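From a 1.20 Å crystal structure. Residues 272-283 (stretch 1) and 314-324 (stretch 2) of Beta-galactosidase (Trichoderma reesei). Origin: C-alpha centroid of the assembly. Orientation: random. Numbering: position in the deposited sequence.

Stretch 1 272-283: TPFSLVEFQGGA
Stretch 2, residues 314-324: AGVTIFNIYMT

How do the two backbones lie against each other? They run parallel, with Ser 275 bridged to Ile 318 (CA to CA 4.5 Å) and Leu 276 to Phe 319 (4.9 Å between CA atoms). The ladder starts at the carbonyl of Phe 274, whose O accepts from Thr 317 N at 3.0 Å and from Ile 318 N at 3.3 Å. Leu 276 N then gives to Ile 318 O at 2.8 Å, and Asn 320 N to Leu 276 O at 2.9 Å, so Leu 276 bonds to the residues flanking Phe 319.

What happens where the register slips? Stretch 1 turns a corner at Val 277 (phi/psi -76/-24) and Glu 278 (-139/119), spending one residue more than its partner: a beta bulge. Val 277 points its CB away, and its carbonyl is met by the side chain of Asn 320 (chi1 t, chi2 58°), ND2 donating to Val 277 O at 2.9 Å. Pairing resumes as Phe 279 N gives to Asn 320 O at 2.8 Å, Tyr 322 N to Phe 279 O at 2.9 Å, and Gly 281 N to Tyr 322 O at 2.8 Å.

Which hollow receives Phe 274? Its ring (chi1 t, chi2 38°) fits against the turn leaving a helix at Gly 315, whose positive phi (78/32) belongs to a Schellman motif. Val 316 CG2 lies over one ring face and Gly 315 C at the edge, while Phe 274 CE2 reaches Ala 314 CB at 3.8 Å. Val 316 (chi1 p) also meets Leu 276 (m, t), CG2 to CG at 4.0 Å.

How do the side chains pack on the sheet's two faces? Leu 276, Phe 319, Phe 279 and Ile 321 share one. There the Phe 319 ring (chi1 t, chi2 23°) bridges the bulge, with CD1 4.1 Å from Leu 276 CB and CE1 3.6 Å from Phe 279 CB; the Phe 279 ring (chi1 t, chi2 79°) leads away, its plane at 56° to that of Phe 319. On the other face, Ser 275 (m) sets OG 3.4 Å from CD1 of Ile 318 (m, t), and that OG bonds to Pro 273 O at 2.8 Å.

Why is the fit so close at Gly 281? Its CA lies 3.7 Å from Ile 321 CG2, with Ile 321 in m, m. An ideal CB on Gly 281 would fall 2.6 Å from Ile 321 CG2 and 2.7 Å from O of Met 323, a residue preceded by a cis peptide; both are clashes.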

# COMPACT_ATOMS: atom_id res chain seq x y z
N THR A 272 -16.12 -7.93 21.80
CA THR A 272 -15.38 -8.34 20.60
C THR A 272 -13.95 -7.87 20.69
O THR A 272 -13.61 -6.99 21.50
CB THR A 272 -16.09 -7.84 19.32
OG1 THR A 272 -16.23 -6.41 19.34
CG2 THR A 272 -17.49 -8.39 19.16
N PRO A 273 -13.06 -8.46 19.91
CA PRO A 273 -11.64 -8.10 20.08
C PRO A 273 -11.33 -6.68 19.71
O PRO A 273 -11.85 -6.17 18.73
CB PRO A 273 -10.97 -9.07 19.07
CG PRO A 273 -11.92 -10.19 18.87
CD PRO A 273 -13.30 -9.54 18.94
N PHE A 274 -10.44 -6.06 20.46
CA PHE A 274 -10.00 -4.71 20.07
C PHE A 274 -9.27 -4.78 18.73
O PHE A 274 -8.26 -5.45 18.58
CB PHE A 274 -9.15 -4.09 21.17
CG PHE A 274 -8.61 -2.71 20.78
CD1 PHE A 274 -9.36 -1.79 20.07
CD2 PHE A 274 -7.29 -2.41 21.17
CE1 PHE A 274 -8.77 -0.56 19.67
CE2 PHE A 274 -6.74 -1.20 20.79
CZ PHE A 274 -7.48 -0.28 20.05
N SER A 275 -9.87 -4.08 17.75
CA SER A 275 -9.46 -4.18 16.35
C SER A 275 -9.18 -2.84 15.71
O SER A 275 -10.05 -1.98 15.68
CB SER A 275 -10.60 -4.84 15.57
OG SER A 275 -10.91 -6.14 16.09
N LEU A 276 -7.95 -2.69 15.21
CA LEU A 276 -7.54 -1.52 14.46
C LEU A 276 -7.45 -2.01 13.01
O LEU A 276 -6.47 -2.63 12.59
CB LEU A 276 -6.19 -0.95 14.93
CG LEU A 276 -6.27 -0.34 16.33
CD1 LEU A 276 -4.86 0.02 16.82
CD2 LEU A 276 -7.18 0.89 16.33
N VAL A 277 -8.51 -1.77 12.27
CA VAL A 277 -8.62 -2.32 10.91
C VAL A 277 -7.74 -1.54 9.95
O VAL A 277 -7.30 -2.04 8.92
CB VAL A 277 -10.11 -2.33 10.49
CG1 VAL A 277 -10.28 -2.72 9.02
CG2 VAL A 277 -10.78 -3.35 11.40
N GLU A 278 -7.42 -0.27 10.24
CA GLU A 278 -6.37 0.46 9.53
C GLU A 278 -5.60 1.26 10.56
O GLU A 278 -6.20 2.12 11.24
CB GLU A 278 -6.84 1.49 8.50
CG GLU A 278 -7.74 0.85 7.42
CD GLU A 278 -8.35 1.95 6.59
OE1 GLU A 278 -7.87 3.12 6.57
OE2 GLU A 278 -9.35 1.67 5.89
N PHE A 279 -4.32 0.99 10.69
CA PHE A 279 -3.47 1.82 11.53
C PHE A 279 -2.31 2.31 10.67
O PHE A 279 -1.73 1.55 9.88
CB PHE A 279 -2.98 1.07 12.77
CG PHE A 279 -2.31 2.09 13.71
CD1 PHE A 279 -3.10 2.92 14.53
CD2 PHE A 279 -0.93 2.23 13.72
CE1 PHE A 279 -2.47 3.87 15.33
CE2 PHE A 279 -0.33 3.17 14.54
CZ PHE A 279 -1.08 4.00 15.32
N GLN A 280 -1.94 3.58 10.83
CA GLN A 280 -0.94 4.23 10.01
C GLN A 280 0.34 3.43 9.81
O GLN A 280 1.07 3.09 10.77
CB GLN A 280 -0.63 5.57 10.71
CG GLN A 280 0.32 6.44 9.89
CD GLN A 280 0.13 7.91 10.23
OE1 GLN A 280 -0.32 8.29 11.32
NE2 GLN A 280 0.46 8.76 9.26
N GLY A 281 0.63 3.20 8.53
CA GLY A 281 1.89 2.61 8.08
C GLY A 281 2.65 3.51 7.12
O GLY A 281 3.67 3.05 6.58
N GLY A 282 2.17 4.70 6.88
CA GLY A 282 2.84 5.64 5.99
C GLY A 282 1.94 6.85 5.87
O GLY A 282 1.14 7.17 6.77
N ALA A 283 2.03 7.51 4.72
CA ALA A 283 1.17 8.67 4.43
C ALA A 283 0.96 8.74 2.94
O ALA A 283 1.88 8.35 2.20
CB ALA A 283 1.86 9.93 4.92
N ALA A 314 -2.76 -1.19 24.67
CA ALA A 314 -4.23 -1.20 24.75
C ALA A 314 -4.79 -2.58 24.43
O ALA A 314 -6.03 -2.73 24.40
CB ALA A 314 -4.80 -0.16 23.83
N GLY A 315 -3.96 -3.60 24.15
CA GLY A 315 -4.43 -4.94 23.91
C GLY A 315 -4.99 -5.14 22.54
O GLY A 315 -5.87 -6.01 22.35
N VAL A 316 -4.49 -4.45 21.50
CA VAL A 316 -5.03 -4.79 20.16
C VAL A 316 -4.75 -6.22 19.79
O VAL A 316 -3.63 -6.72 19.95
CB VAL A 316 -4.43 -3.81 19.14
CG1 VAL A 316 -2.92 -4.06 18.87
CG2 VAL A 316 -5.22 -3.84 17.85
N THR A 317 -5.78 -6.92 19.26
CA THR A 317 -5.54 -8.29 18.84
C THR A 317 -5.97 -8.51 17.38
O THR A 317 -5.78 -9.62 16.88
CB THR A 317 -6.20 -9.32 19.73
OG1 THR A 317 -7.60 -9.00 19.80
CG2 THR A 317 -5.59 -9.31 21.16
N ILE A 318 -6.51 -7.47 16.71
CA ILE A 318 -6.67 -7.54 15.23
C ILE A 318 -6.07 -6.21 14.79
O ILE A 318 -6.62 -5.14 15.15
CB ILE A 318 -8.12 -7.70 14.77
CG1 ILE A 318 -8.74 -9.02 15.27
CG2 ILE A 318 -8.19 -7.56 13.24
CD1 ILE A 318 -10.17 -9.22 14.89
N PHE A 319 -4.93 -6.25 14.09
CA PHE A 319 -4.12 -5.04 13.89
C PHE A 319 -3.64 -5.04 12.46
O PHE A 319 -2.82 -5.91 12.10
CB PHE A 319 -2.96 -5.12 14.90
CG PHE A 319 -2.05 -3.89 14.97
CD1 PHE A 319 -2.42 -2.61 14.59
CD2 PHE A 319 -0.79 -4.11 15.51
CE1 PHE A 319 -1.55 -1.53 14.76
CE2 PHE A 319 0.09 -3.03 15.65
CZ PHE A 319 -0.29 -1.77 15.29
N ASN A 320 -4.10 -4.10 11.63
CA ASN A 320 -3.73 -4.06 10.22
C ASN A 320 -3.03 -2.75 9.90
O ASN A 320 -3.51 -1.68 10.28
CB ASN A 320 -4.98 -4.21 9.36
CG ASN A 320 -4.68 -4.09 7.87
OD1 ASN A 320 -3.87 -4.86 7.32
ND2 ASN A 320 -5.28 -3.14 7.18
N ILE A 321 -1.90 -2.88 9.22
CA ILE A 321 -1.05 -1.74 8.89
C ILE A 321 -1.31 -1.25 7.48
O ILE A 321 -1.10 -1.96 6.50
CB ILE A 321 0.44 -2.13 9.03
CG1 ILE A 321 0.78 -2.68 10.44
CG2 ILE A 321 1.37 -0.96 8.64
CD1 ILE A 321 0.27 -1.76 11.57
N TYR A 322 -1.87 -0.00 7.38
CA TYR A 322 -2.27 0.59 6.09
C TYR A 322 -1.21 1.64 5.78
O TYR A 322 -1.19 2.64 6.53
CB TYR A 322 -3.68 1.21 6.25
CG TYR A 322 -4.20 1.70 4.92
CD1 TYR A 322 -3.71 2.84 4.28
CD2 TYR A 322 -5.23 1.02 4.23
CE1 TYR A 322 -4.17 3.28 3.08
CE2 TYR A 322 -5.73 1.44 3.01
CZ TYR A 322 -5.19 2.57 2.43
OH TYR A 322 -5.63 2.98 1.20
N MET A 323 -0.47 1.61 4.68
CA MET A 323 -0.25 0.47 3.80
C MET A 323 0.96 -0.34 4.30
O MET A 323 1.84 0.22 4.98
CB MET A 323 0.13 0.96 2.40
CG MET A 323 -1.00 1.74 1.68
SD MET A 323 -2.51 0.78 1.47
CE MET A 323 -2.00 -0.43 0.25
N THR A 324 1.03 -1.60 3.92
CA THR A 324 2.27 -2.37 4.08
C THR A 324 3.02 -2.45 2.76
O THR A 324 4.23 -2.27 2.76
CB THR A 324 1.94 -3.74 4.68
OG1 THR A 324 1.42 -3.51 6.02
CG2 THR A 324 3.17 -4.61 4.84